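Local atomic coordinates of uncharacterized hypothetical protein (Parabacteroides merdae, PDB entry 4EI0), a protein that is of unknown function, a bacterial member of the DUF4466 family built mainly from antiparallel beta sheets, with few helices. Residues Lys236-Gln241 / Gly273-Ala278; Lys85-Ser90 / Ile99-Asp104; Ser167-Gly172 / Lys192-Tyr197. All blocks are in the same frame, centred on the assembly; numbering follows the deposited sequence. Where two conformers were deposited one is given.

Contact 1. Residues Lys236-Gln241 / Gly273-Ala278; sequences KVYGLQ and GLKEEA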
loop_
_atom_site.group_PDB
_atom_site.type_symbol
_atom_site.label_atom_id
_atom_site.label_comp_id
_atom_site.label_asym_id
_atom_site.label_seq_id
_atom_site.Cartn_x
_atom_site.Cartn_y
_atom_site.Cartn_z
ATOM N N LYS B 236 -25.601 38.881 20.439
ATOM C CA LYS B 236 -26.305 37.837 19.704
ATOM C C LYS B 236 -25.736 37.829 18.288
ATOM O O LYS B 236 -25.520 38.895 17.690
ATOM C CB LYS B 236 -27.798 38.154 19.665
ATOM C CG LYS B 236 -28.675 37.086 19.018
ATOM C CD LYS B 236 -30.061 37.687 18.759
ATOM C CE LYS B 236 -31.121 36.639 18.442
ATOM N NZ LYS B 236 -32.465 37.357 18.420
ATOM N N VAL B 237 -25.515 36.636 17.758
ATOM C CA VAL B 237 -24.990 36.404 16.413
ATOM C C VAL B 237 -25.866 35.328 15.742
ATOM O O VAL B 237 -26.480 34.548 16.452
ATOM C CB VAL B 237 -23.561 35.854 16.496
ATOM C CG1 VAL B 237 -23.084 35.432 15.118
ATOM C CG2 VAL B 237 -22.620 36.914 17.053
ATOM N N TYR B 238 -25.873 35.230 14.412
ATOM C CA TYR B 238 -26.552 34.145 13.699
ATOM C C TYR B 238 -25.670 33.617 12.575
ATOM O O TYR B 238 -25.154 34.387 11.781
ATOM C CB TYR B 238 -27.911 34.650 13.155
ATOM C CG TYR B 238 -28.749 33.576 12.507
ATOM C CD1 TYR B 238 -29.146 32.479 13.245
ATOM C CD2 TYR B 238 -29.154 33.639 11.139
ATOM C CE1 TYR B 238 -29.889 31.454 12.671
ATOM C CE2 TYR B 238 -29.914 32.623 10.572
ATOM C CZ TYR B 238 -30.270 31.529 11.350
ATOM O OH TYR B 238 -31.012 30.489 10.853
ATOM N N GLY B 239 -25.527 32.296 12.481
ATOM C CA GLY B 239 -24.830 31.672 11.369
ATOM C C GLY B 239 -23.331 31.810 11.433
ATOM O O GLY B 239 -22.679 31.677 10.414
ATOM N N LEU B 240 -22.788 32.116 12.611
ATOM C CA LEU B 240 -21.349 32.194 12.811
ATOM C C LEU B 240 -20.863 30.831 13.260
ATOM O O LEU B 240 -21.019 30.424 14.406
ATOM C CB LEU B 240 -20.927 33.267 13.822
ATOM C CG LEU B 240 -19.419 33.285 14.124
ATOM C CD1 LEU B 240 -18.714 33.707 12.854
ATOM C CD2 LEU B 240 -19.033 34.229 15.234
ATOM N N GLN B 241 -20.287 30.090 12.345
ATOM C CA GLN B 241 -20.112 28.679 12.606
ATOM C C GLN B 241 -18.633 28.498 12.847
ATOM O O GLN B 241 -17.800 29.263 12.394
ATOM C CB GLN B 241 -20.719 27.769 11.517
ATOM C CG GLN B 241 -22.256 27.822 11.570
ATOM C CD GLN B 241 -23.012 26.814 10.694
ATOM O OE1 GLN B 241 -23.797 26.019 11.203
ATOM N NE2 GLN B 241 -22.796 26.855 9.385
ATOM N N GLY B 273 -35.100 34.738 21.060
ATOM C CA GLY B 273 -35.126 34.075 19.769
ATOM C C GLY B 273 -33.898 33.310 19.342
ATOM O O GLY B 273 -33.539 33.320 18.171
ATOM N N LEU B 274 -33.244 32.628 20.273
ATOM C CA LEU B 274 -32.210 31.725 19.885
ATOM C C LEU B 274 -32.775 30.545 19.087
ATOM O O LEU B 274 -33.898 30.143 19.298
ATOM C CB LEU B 274 -31.472 31.230 21.115
ATOM C CG LEU B 274 -30.599 32.286 21.755
ATOM C CD1 LEU B 274 -30.276 31.824 23.181
ATOM C CD2 LEU B 274 -29.358 32.565 20.939
ATOM N N LYS B 275 -31.968 29.979 18.196
ATOM C CA LYS B 275 -32.343 28.817 17.430
ATOM C C LYS B 275 -31.104 28.192 16.907
ATOM O O LYS B 275 -30.019 28.698 17.134
ATOM C CB LYS B 275 -33.257 29.224 16.277
ATOM C CG LYS B 275 -32.732 30.347 15.381
ATOM C CD LYS B 275 -33.702 30.697 14.262
ATOM C CE LYS B 275 -33.735 32.197 14.013
ATOM N NZ LYS B 275 -34.765 32.489 13.005
ATOM N N GLU B 276 -31.254 27.074 16.214
ATOM C CA GLU B 276 -30.162 26.401 15.620
ATOM C C GLU B 276 -29.321 27.405 14.789
ATOM O O GLU B 276 -29.862 28.182 14.029
ATOM C CB GLU B 276 -30.704 25.282 14.758
ATOM C CG GLU B 276 -29.637 24.453 14.070
ATOM C CD GLU B 276 -30.183 23.140 13.508
ATOM O OE1 GLU B 276 -31.335 22.769 13.816
ATOM O OE2 GLU B 276 -29.440 22.474 12.760
ATOM N N GLU B 277 -28.008 27.375 14.981
ATOM C CA GLU B 277 -27.001 28.224 14.304
ATOM C C GLU B 277 -26.873 29.602 14.911
ATOM O O GLU B 277 -25.961 30.342 14.567
ATOM C CB GLU B 277 -27.206 28.354 12.774
ATOM C CG GLU B 277 -27.028 27.048 12.030
ATOM C CD GLU B 277 -26.811 27.252 10.515
ATOM O OE1 GLU B 277 -26.075 28.181 10.075
ATOM O OE2 GLU B 277 -27.378 26.464 9.738
ATOM N N ALA B 278 -27.747 29.945 15.840
ATOM C CA ALA B 278 -27.582 31.172 16.584
ATOM C C ALA B 278 -26.379 31.040 17.515
ATOM O O ALA B 278 -25.799 29.974 17.695
ATOM C CB ALA B 278 -28.865 31.566 17.328
HETATM O O HOH W 1 -31.469 28.283 12.060
HETATM O O HOH W 2 -23.977 31.983 15.175
#
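Tyr238 lies against the turn Lys275-Ala278, meeting it through the CD1 and CE1 atoms of its ring. Tyr238 CE1 is 3.5 Å from Glu276 O, which sits at the ring edge near its plane, while Tyr238 CD1 lies 4.2 Å from Ala278 CB. Chi1 (-175°) sets CG anti to the backbone N, and the ring extends from there toward the turn. A water in the ring plane, 2.6 Å from Tyr238 OH, extends the contact by donating to Glu276 O. Lys275 crosses the tyrosine at about a right angle, with Lys275 CG and CE both 4.1 Å from Tyr238 CE1; Lys275 NZ is 5.4 Å from the ring centroid, so any cation-pi attraction is weak at most.

Gln241 and Glu277 stack their flat ends, with amide and carboxylate planes only 6° apart. Gln241 OE1 and Glu277 OE1 are both acceptors, 3.3 Å apart with no hydrogen bond between them; the amide oxygen is bonded instead to Tyr294 OH. The backbone supplies the direct bond across the contact, from Gly239 N to Glu277 O at 2.9 Å, with the donor standing above the carbonyl plane. A second water, donating to Glu277 O and accepting from Leu240 N, adds to the grip on that oxygen. Lys236, extended throughout, sends NZ to Leu272 O.

Tyr238 and Ala278 form a non-hydrogen-bonded antiparallel pair. The arrangement is that of a type II beta turn, with Glu277 at positive phi (81°), leading into strand 278-283 beside 233-238, an outermost strand of an antiparallel sheet.

Contact 2. Residues Lys85-Ser90 / Ile99-Asp104; sequences KVCSDS and IDFTVD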
loop_
_atom_site.group_PDB
_atom_site.type_symbol
_atom_site.label_atom_id
_atom_site.label_comp_id
_atom_site.label_asym_id
_atom_site.label_seq_id
_atom_site.Cartn_x
_atom_site.Cartn_y
_atom_site.Cartn_z
ATOM N N LYS B 85 -1.785 -4.286 9.585
ATOM C CA LYS B 85 -1.312 -4.232 11.017
ATOM C C LYS B 85 0.100 -4.788 11.090
ATOM O O LYS B 85 0.322 -5.970 11.265
ATOM C CB LYS B 85 -2.269 -4.989 11.963
ATOM C CG LYS B 85 -1.912 -4.922 13.462
ATOM C CD LYS B 85 -3.110 -4.702 14.379
ATOM C CE LYS B 85 -2.778 -4.973 15.857
ATOM N NZ LYS B 85 -3.811 -5.760 16.602
ATOM N N VAL B 86 1.071 -3.888 10.993
ATOM C CA VAL B 86 2.465 -4.277 10.836
ATOM C C VAL B 86 3.271 -4.126 12.111
ATOM O O VAL B 86 4.419 -4.552 12.176
ATOM C CB VAL B 86 3.148 -3.481 9.705
ATOM C CG1 VAL B 86 2.545 -3.826 8.322
ATOM C CG2 VAL B 86 3.066 -2.011 9.982
ATOM N N CYS B 87 2.675 -3.537 13.125
ATOM C CA CYS B 87 3.347 -3.285 14.395
ATOM C C CYS B 87 2.631 -3.877 15.561
ATOM O O CYS B 87 1.407 -4.149 15.519
ATOM C CB CYS B 87 3.443 -1.785 14.667
ATOM S SG CYS B 87 4.419 -0.799 13.539
ATOM N N SER B 88 3.373 -4.056 16.648
ATOM C CA SER B 88 2.729 -4.360 17.934
ATOM C C SER B 88 2.273 -3.022 18.538
ATOM O O SER B 88 2.554 -1.972 17.987
ATOM C CB SER B 88 3.692 -5.095 18.841
ATOM O OG SER B 88 4.970 -4.473 18.784
ATOM N N ASP B 89 1.569 -3.043 19.663
ATOM C CA ASP B 89 1.048 -1.791 20.220
ATOM C C ASP B 89 2.177 -0.849 20.616
ATOM O O ASP B 89 3.240 -1.286 21.051
ATOM C CB ASP B 89 0.140 -2.025 21.428
ATOM C CG ASP B 89 -1.131 -2.839 21.078
ATOM O OD1 ASP B 89 -1.623 -2.692 19.957
ATOM O OD2 ASP B 89 -1.636 -3.597 21.941
ATOM N N SER B 90 1.938 0.453 20.469
ATOM C CA SER B 90 2.907 1.436 20.932
ATOM C C SER B 90 2.950 1.515 22.443
ATOM O O SER B 90 2.013 1.107 23.156
ATOM C CB SER B 90 2.645 2.827 20.332
ATOM O OG SER B 90 1.480 3.417 20.765
ATOM N N ILE B 99 7.245 2.266 18.932
ATOM C CA ILE B 99 6.469 1.174 18.373
ATOM C C ILE B 99 7.429 0.268 17.560
ATOM O O ILE B 99 8.313 0.771 16.870
ATOM C CB ILE B 99 5.314 1.684 17.511
ATOM C CG1 ILE B 99 4.351 0.540 17.212
ATOM C CG2 ILE B 99 5.888 2.331 16.253
ATOM C CD1 ILE B 99 3.026 0.974 16.609
ATOM N N ASP B 100 7.228 -1.042 17.669
ATOM C CA ASP B 100 8.072 -2.052 16.997
ATOM C C ASP B 100 7.344 -2.662 15.840
ATOM O O ASP B 100 6.165 -3.035 15.982
ATOM C CB ASP B 100 8.405 -3.203 17.940
ATOM C CG ASP B 100 9.455 -2.844 18.963
ATOM O OD1 ASP B 100 10.305 -2.016 18.661
ATOM O OD2 ASP B 100 9.428 -3.395 20.069
ATOM N N PHE B 101 8.047 -2.844 14.718
ATOM C CA PHE B 101 7.449 -3.581 13.623
ATOM C C PHE B 101 7.534 -5.082 13.936
ATOM O O PHE B 101 8.555 -5.559 14.356
ATOM C CB PHE B 101 8.161 -3.260 12.323
ATOM C CG PHE B 101 7.851 -1.904 11.789
ATOM C CD1 PHE B 101 8.524 -0.810 12.249
ATOM C CD2 PHE B 101 6.931 -1.746 10.777
ATOM C CE1 PHE B 101 8.247 0.430 11.766
ATOM C CE2 PHE B 101 6.621 -0.503 10.304
ATOM C CZ PHE B 101 7.284 0.588 10.781
ATOM N N THR B 102 6.457 -5.819 13.738
ATOM C CA THR B 102 6.478 -7.280 13.885
ATOM C C THR B 102 6.267 -7.926 12.525
ATOM O O THR B 102 6.210 -9.118 12.450
ATOM C CB THR B 102 5.391 -7.748 14.877
ATOM O OG1 THR B 102 4.158 -7.111 14.514
ATOM C CG2 THR B 102 5.778 -7.305 16.329
ATOM N N VAL B 103 6.124 -7.146 11.448
ATOM C CA VAL B 103 5.899 -7.681 10.087
ATOM C C VAL B 103 7.016 -7.160 9.219
ATOM O O VAL B 103 7.425 -5.964 9.337
ATOM C CB VAL B 103 4.501 -7.295 9.539
ATOM C CG1 VAL B 103 4.326 -7.646 8.038
ATOM C CG2 VAL B 103 3.372 -7.967 10.360
ATOM N N ASP B 104 7.526 -8.001 8.319
ATOM C CA ASP B 104 8.591 -7.542 7.431
ATOM C C ASP B 104 7.974 -6.570 6.405
ATOM O O ASP B 104 7.068 -6.951 5.608
ATOM C CB ASP B 104 9.229 -8.669 6.611
ATOM C CG ASP B 104 10.151 -9.550 7.427
ATOM O OD1 ASP B 104 10.362 -9.266 8.629
ATOM O OD2 ASP B 104 10.668 -10.535 6.833
HETATM O O HOH W 3 5.620 -2.020 19.879
#
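The Phe101 ring carries Cys87 SG on one face, 3.8 Å above the plane and over its centre, a Cys sulfur-aromatic contact; the line from sulfur to centroid is 13° off the ring normal. Val86 lies side by side with the phenylalanine, pointing the same way, and Val86 CG2 approaches Phe101 CE2 obliquely at 3.9 Å. Phe101 also packs on Ala108 and Leu110 of strand 107-115 and on Leu51 of strand 51-58, which places the ring between sheets. An alanine at Phe101 would probably leave Cys87 SG without its aromatic face and open a gap beside Val86 CG2.

Beyond the sulfur, Ile99 reaches Cys87 by its end: CG1 stands anti to the backbone N (chi1 -167°), and Ile99 CD1 comes within 3.4 Å of Cys87 CB, tighter than usual for two carbons. Val86 CB meets Val103 CB at 4.1 Å, the two side chains crossing at about a right angle.

A single backbone bridge pairs Cys87 with Phe101. On one side of it Thr102 N donates to Val86 O at 2.9 Å, and Val103 N adds a weak bond to the same oxygen. On the other, Ser88 N meets Asp100 O at 3.0 Å, nearly along the C=O axis (173°). Ser88 OG, Asp89 O and Asp100 N share one water, which donates to Asp89 O and accepts from Asp100 N.

Contact 3. Residues Ser167-Gly172 / Lys192-Tyr197; sequences SFLNEG and KIDIMY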
loop_
_atom_site.group_PDB
_atom_site.type_symbol
_atom_site.label_atom_id
_atom_site.label_comp_id
_atom_site.label_asym_id
_atom_site.label_seq_id
_atom_site.Cartn_x
_atom_site.Cartn_y
_atom_site.Cartn_z
ATOM N N SER B 167 -22.625 28.280 33.760
ATOM C CA SER B 167 -21.451 28.888 34.412
ATOM C C SER B 167 -20.235 28.770 33.513
ATOM O O SER B 167 -19.856 27.673 33.075
ATOM C CB SER B 167 -21.130 28.206 35.736
ATOM O OG SER B 167 -20.010 28.827 36.360
ATOM N N PHE B 168 -19.575 29.899 33.286
ATOM C CA PHE B 168 -18.324 29.935 32.550
ATOM C C PHE B 168 -17.149 30.063 33.506
ATOM O O PHE B 168 -16.069 30.428 33.065
ATOM C CB PHE B 168 -18.312 31.148 31.564
ATOM C CG PHE B 168 -19.460 31.150 30.595
ATOM C CD1 PHE B 168 -19.431 30.368 29.447
ATOM C CD2 PHE B 168 -20.578 31.885 30.854
ATOM C CE1 PHE B 168 -20.489 30.365 28.578
ATOM C CE2 PHE B 168 -21.648 31.874 30.002
ATOM C CZ PHE B 168 -21.611 31.124 28.869
ATOM N N LEU B 169 -17.306 29.676 34.777
ATOM C CA LEU B 169 -16.253 29.937 35.793
ATOM C C LEU B 169 -15.486 28.747 36.294
ATOM O O LEU B 169 -14.558 28.917 37.059
ATOM C CB LEU B 169 -16.860 30.702 37.003
ATOM C CG LEU B 169 -17.627 32.012 36.620
ATOM C CD1 LEU B 169 -18.268 32.810 37.764
ATOM C CD2 LEU B 169 -16.663 32.915 35.839
ATOM N N ASN B 170 -15.829 27.535 35.878
ATOM C CA ASN B 170 -15.180 26.389 36.408
ATOM C C ASN B 170 -13.821 26.160 35.724
ATOM O O ASN B 170 -13.682 26.332 34.512
ATOM C CB ASN B 170 -16.066 25.145 36.244
ATOM C CG ASN B 170 -17.224 25.091 37.209
ATOM O OD1 ASN B 170 -17.341 25.876 38.153
ATOM N ND2 ASN B 170 -18.106 24.143 36.976
ATOM N N GLU B 171 -12.831 25.695 36.487
ATOM C CA GLU B 171 -11.502 25.350 35.957
ATOM C C GLU B 171 -11.613 24.291 34.862
ATOM O O GLU B 171 -12.273 23.253 35.029
ATOM C CB GLU B 171 -10.582 24.649 36.971
ATOM C CG GLU B 171 -10.173 25.147 38.315
ATOM C CD GLU B 171 -9.147 24.123 38.837
ATOM O OE1 GLU B 171 -9.487 23.111 39.542
ATOM O OE2 GLU B 171 -7.982 24.295 38.429
ATOM N N GLY B 172 -10.922 24.508 33.769
ATOM C CA GLY B 172 -10.865 23.500 32.710
ATOM C C GLY B 172 -12.163 23.155 32.032
ATOM O O GLY B 172 -12.184 22.219 31.257
ATOM N N LYS B 192 -22.051 31.370 40.968
ATOM C CA LYS B 192 -21.249 30.967 39.789
ATOM C C LYS B 192 -22.013 31.104 38.454
ATOM O O LYS B 192 -21.429 30.873 37.405
ATOM C CB LYS B 192 -20.840 29.475 39.904
ATOM C CG LYS B 192 -19.540 29.242 40.625
ATOM C CD LYS B 192 -19.466 27.866 41.269
ATOM C CE LYS B 192 -19.413 26.779 40.238
ATOM N NZ LYS B 192 -18.472 25.689 40.591
ATOM N N ILE B 193 -23.314 31.410 38.508
ATOM C CA ILE B 193 -24.143 31.378 37.319
ATOM C C ILE B 193 -24.006 32.690 36.582
ATOM O O ILE B 193 -24.204 33.769 37.162
ATOM C CB ILE B 193 -25.634 31.131 37.608
ATOM C CG1 ILE B 193 -25.815 29.873 38.462
ATOM C CG2 ILE B 193 -26.398 30.994 36.264
ATOM C CD1 ILE B 193 -25.058 28.670 38.010
ATOM N N ASP B 194 -23.712 32.566 35.285
ATOM C CA ASP B 194 -23.546 33.682 34.385
ATOM C C ASP B 194 -24.768 33.936 33.510
ATOM O O ASP B 194 -25.113 35.098 33.241
ATOM C CB ASP B 194 -22.240 33.453 33.572
ATOM C CG ASP B 194 -21.036 33.404 34.498
ATOM O OD1 ASP B 194 -20.929 34.375 35.288
ATOM O OD2 ASP B 194 -20.268 32.406 34.516
ATOM N N ILE B 195 -25.447 32.880 33.115
ATOM C CA ILE B 195 -26.592 32.997 32.211
ATOM C C ILE B 195 -27.653 32.007 32.651
ATOM O O ILE B 195 -27.334 30.860 32.999
ATOM C CB ILE B 195 -26.184 32.691 30.725
ATOM C CG1 ILE B 195 -25.312 33.822 30.156
ATOM C CG2 ILE B 195 -27.414 32.566 29.849
ATOM C CD1 ILE B 195 -24.713 33.570 28.788
HETATM N N MSE B 196 -28.905 32.450 32.643
HETATM C CA MSE B 196 -30.041 31.562 32.816
HETATM C C MSE B 196 -30.752 31.423 31.485
HETATM O O MSE B 196 -31.171 32.424 30.886
HETATM C CB MSE B 196 -31.021 32.082 33.854
HETATM C CG MSE B 196 -32.261 31.173 34.012
HETATM SE SE MSE B 196 -33.440 31.826 35.366
HETATM C CE MSE B 196 -34.739 30.321 35.494
ATOM N N TYR B 197 -30.863 30.183 31.029
ATOM C CA TYR B 197 -31.688 29.860 29.872
ATOM C C TYR B 197 -33.120 29.669 30.294
ATOM O O TYR B 197 -33.386 29.127 31.361
ATOM C CB TYR B 197 -31.187 28.582 29.253
ATOM C CG TYR B 197 -32.166 27.964 28.335
ATOM C CD1 TYR B 197 -32.251 28.396 27.012
ATOM C CD2 TYR B 197 -33.015 26.964 28.762
ATOM C CE1 TYR B 197 -33.156 27.850 26.135
ATOM C CE2 TYR B 197 -33.948 26.401 27.882
ATOM C CZ TYR B 197 -34.012 26.851 26.567
ATOM O OH TYR B 197 -34.872 26.296 25.665
#
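Asp194 takes the backbone N-H of Phe168 on the anti lone pair of OD2, the side turned away from its other oxygen and the less common choice for a carboxylate. The bond is 2.9 Å from Phe168 N to Asp194 OD2 and fairly straight, 166° at the hydrogen. Asp194 and Ile195 together face Leu166 in a classic beta bulge, just where strand 195-199 runs alongside 165-167. The aspartate CG lies anti to its own carbonyl carbon (chi1 -62°), from where the carboxylate reaches the segment Ser167-Gly172.

Apolar groups pack beside this bond. The Phe168 ring offers its edge, with Ile195 CD1 in the ring plane at 3.7 Å from Phe168 CE2, and Phe168 CD2 3.6 Å from Asp194 CB; ring and carboxylate planes are 23° apart. Leu169 CG comes within 3.4 Å of Asp194 OD2. Phe168 also packs on Ala291 and Val293 of strand 289-299.

Ser167 OG works in two directions. It donates to Lys192 O at 2.7 Å and accepts from Leu169 N at 3.2 Å, the latter forming an ST turn as the chain leaves strand 165-167. At the outer end Lys192, bent at its third and fourth torsions, crosses Asn170 at about a right angle and brings NZ to donate a hydrogen bond to Asn170 OD1 at 2.7 Å. Tyr178 OH is a common partner of Lys192 NZ and Asn170 ND2, and Glu173 OE1 also bonds that ND2.

With Asn230 ND2 on OD1 and the Phe168 amide on OD2, each oxygen of the buried Asp194 carboxylate has an N-H donor; these neutral donors would probably stabilise a negative charge there, consistent with an ionised aspartate pinning the loop to the bulge.

Overall arrangement
Contact 1 is a surface contact, whereas contacts 2 and 3 are partly buried. Contacts 1 and 3 have centres about 20 Å apart and reach the same sheet, through strand 270-274 in one and strands 165-167 and 195-199 in the other, yet do not touch. Contact 2 lies on the opposite side of the chain's centre, about 48 and 46 Å from contacts 1 and 3 between centres; it alone meets the second subunit, through Lys85, Val86, Val103 and Asp104. The chemistry differs: stacked polar groups at the surface in contact 1, sulfur-aromatic and aliphatic packing beside backbone bonds in contact 2, direct side-chain hydrogen bonds in contact 3; contacts 1 and 2 both use bridging waters.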